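Local coordinates for mRNA export factor (Human herpesvirus 1, PDB 4YXP), which regulates viral gene expression, mediates nuclear export of intronless viral mRNAs, inhibits cellular splicing and contributes to shutoff of host protein synthesis, at the interface of chains A and B. Numbering follows the deposited sequence. Chains: chain A/B, mRNA export factor.

The interface of chains A and B. Residues chain A 249-250, 253; chain B 38, 41-42, 97-98, 101.
The guanidinium of A:Arg249 meets chain B at its edge, where the main-chain oxygens of B:Pro42 and B:Asp41 and two waters gather, while on one face lies CD2 of A:Leu253, from the same helix, 3.7 Å above the plane and offset toward the rim. The arrangement illustrates how an arginine at a helix start can read a partner's backbone rather than a carboxylate. Its NH2 donates to the carbonyl O of B:Pro42 at 3.0 Å; that acceptor sits nearly in the guanidinium plane, yet the donor stands above the carbonyl plane, 41° out of it. Water extends the grip: one molecule joins A:Arg249 NE to the same B:Pro42 O and to the hydroxyl OG1 of B:Thr98, and another links NH2 to the carbonyl O of B:Val38, the C-terminal residue of helix 25-38. With CG anti to the backbone N (chi1 171°) and a bend at chi2 (65°), the chain carries the guanidinium to B:Pro42.

Beneath the polar layer, the two methyls of A:Leu253 divide the apolar work. CD2 touches both CB of B:Pro42 and CG1 of B:Val38, each at 3.8 Å. The side chains of A:Leu253 and B:Pro42 cross at about a right angle. CD1 meets the methyl CG2 of B:Thr98 at 3.9 Å. Farther along, A:Val250 places CG1, anti to its backbone N and directed at the partner helix, 4.0 Å from CB of B:Ala101.

Helix 249-259 of chain A, whose first turn holds the zinc ligand A:Cys251, the last residue of the CHC2 zinc finger, thus packs against helix 93-109, the end of helix 25-38 and the following loop with B:Asp41 and B:Pro42, in one half of a two-fold pair within the intertwined homodimer.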
loop_
_atom_site.group_PDB
_atom_site.type_symbol
_atom_site.label_atom_id
_atom_site.label_comp_id
_atom_site.label_asym_id
_atom_site.label_seq_id
_atom_site.Cartn_x
_atom_site.Cartn_y
_atom_site.Cartn_z
ATOM N N ARG A 249 19.109 2.728 -14.434
ATOM C CA ARG A 249 18.088 3.651 -14.932
ATOM C C ARG A 249 16.710 3.293 -14.371
ATOM O O ARG A 249 15.912 4.172 -14.043
ATOM C CB ARG A 249 18.064 3.641 -16.464
ATOM C CG ARG A 249 16.891 4.393 -17.097
ATOM C CD ARG A 249 16.928 5.887 -16.814
ATOM N NE ARG A 249 15.884 6.593 -17.557
ATOM C CZ ARG A 249 15.704 7.910 -17.544
ATOM N NH1 ARG A 249 16.497 8.693 -16.824
ATOM N NH2 ARG A 249 14.725 8.447 -18.255
ATOM N N VAL A 250 16.430 1.998 -14.273
ATOM C CA VAL A 250 15.190 1.533 -13.667
ATOM C C VAL A 250 15.073 2.084 -12.250
ATOM O O VAL A 250 14.005 2.538 -11.838
ATOM C CB VAL A 250 15.114 -0.008 -13.673
ATOM C CG1 VAL A 250 14.012 -0.513 -12.738
ATOM C CG2 VAL A 250 14.869 -0.513 -15.094
ATOM N N LEU A 253 14.353 5.839 -12.290
ATOM C CA LEU A 253 12.944 6.044 -12.629
ATOM C C LEU A 253 12.045 5.785 -11.425
ATOM O O LEU A 253 11.131 6.556 -11.147
ATOM C CB LEU A 253 12.523 5.135 -13.781
ATOM C CG LEU A 253 12.977 5.548 -15.180
ATOM C CD1 LEU A 253 12.703 4.426 -16.162
ATOM C CD2 LEU A 253 12.273 6.824 -15.622
ATOM N N VAL B 38 13.256 13.961 -14.469
ATOM C CA VAL B 38 13.362 12.595 -14.971
ATOM C C VAL B 38 12.033 12.178 -15.594
ATOM O O VAL B 38 11.996 11.527 -16.640
ATOM C CB VAL B 38 13.780 11.617 -13.850
ATOM C CG1 VAL B 38 13.628 10.163 -14.302
ATOM C CG2 VAL B 38 15.213 11.886 -13.426
ATOM N N ASP B 41 10.498 13.016 -19.544
ATOM C CA ASP B 41 10.729 12.208 -20.735
ATOM C C ASP B 41 11.331 10.867 -20.330
ATOM O O ASP B 41 12.475 10.568 -20.664
ATOM C CB ASP B 41 11.652 12.944 -21.707
ATOM C CG ASP B 41 11.805 12.221 -23.035
ATOM O OD1 ASP B 41 10.999 11.310 -23.325
ATOM O OD2 ASP B 41 12.728 12.578 -23.796
ATOM N N PRO B 42 10.554 10.052 -19.603
ATOM C CA PRO B 42 11.070 8.824 -18.989
ATOM C C PRO B 42 11.576 7.794 -19.994
ATOM O O PRO B 42 12.481 7.031 -19.669
ATOM C CB PRO B 42 9.860 8.283 -18.218
ATOM C CG PRO B 42 8.677 8.884 -18.878
ATOM C CD PRO B 42 9.110 10.226 -19.371
ATOM N N SER B 97 11.094 -2.321 -20.278
ATOM C CA SER B 97 11.640 -2.232 -18.926
ATOM C C SER B 97 11.286 -0.879 -18.314
ATOM O O SER B 97 10.917 -0.790 -17.141
ATOM C CB SER B 97 13.159 -2.437 -18.930
ATOM O OG SER B 97 13.836 -1.294 -19.421
ATOM N N THR B 98 11.402 0.171 -19.121
ATOM C CA THR B 98 10.969 1.505 -18.725
ATOM C C THR B 98 9.493 1.495 -18.327
ATOM O O THR B 98 9.128 1.960 -17.244
ATOM C CB THR B 98 11.198 2.524 -19.866
ATOM O OG1 THR B 98 12.595 2.596 -20.173
ATOM C CG2 THR B 98 10.705 3.906 -19.478
ATOM N N ALA B 101 8.816 -0.342 -15.031
ATOM C CA ALA B 101 9.227 0.425 -13.860
ATOM C C ALA B 101 8.183 1.471 -13.481
ATOM O O ALA B 101 7.890 1.664 -12.302
ATOM C CB ALA B 101 10.570 1.092 -14.112
HETATM O O HOH W 1 14.384 5.092 -19.725
HETATM O O HOH W 2 14.255 10.997 -17.973
#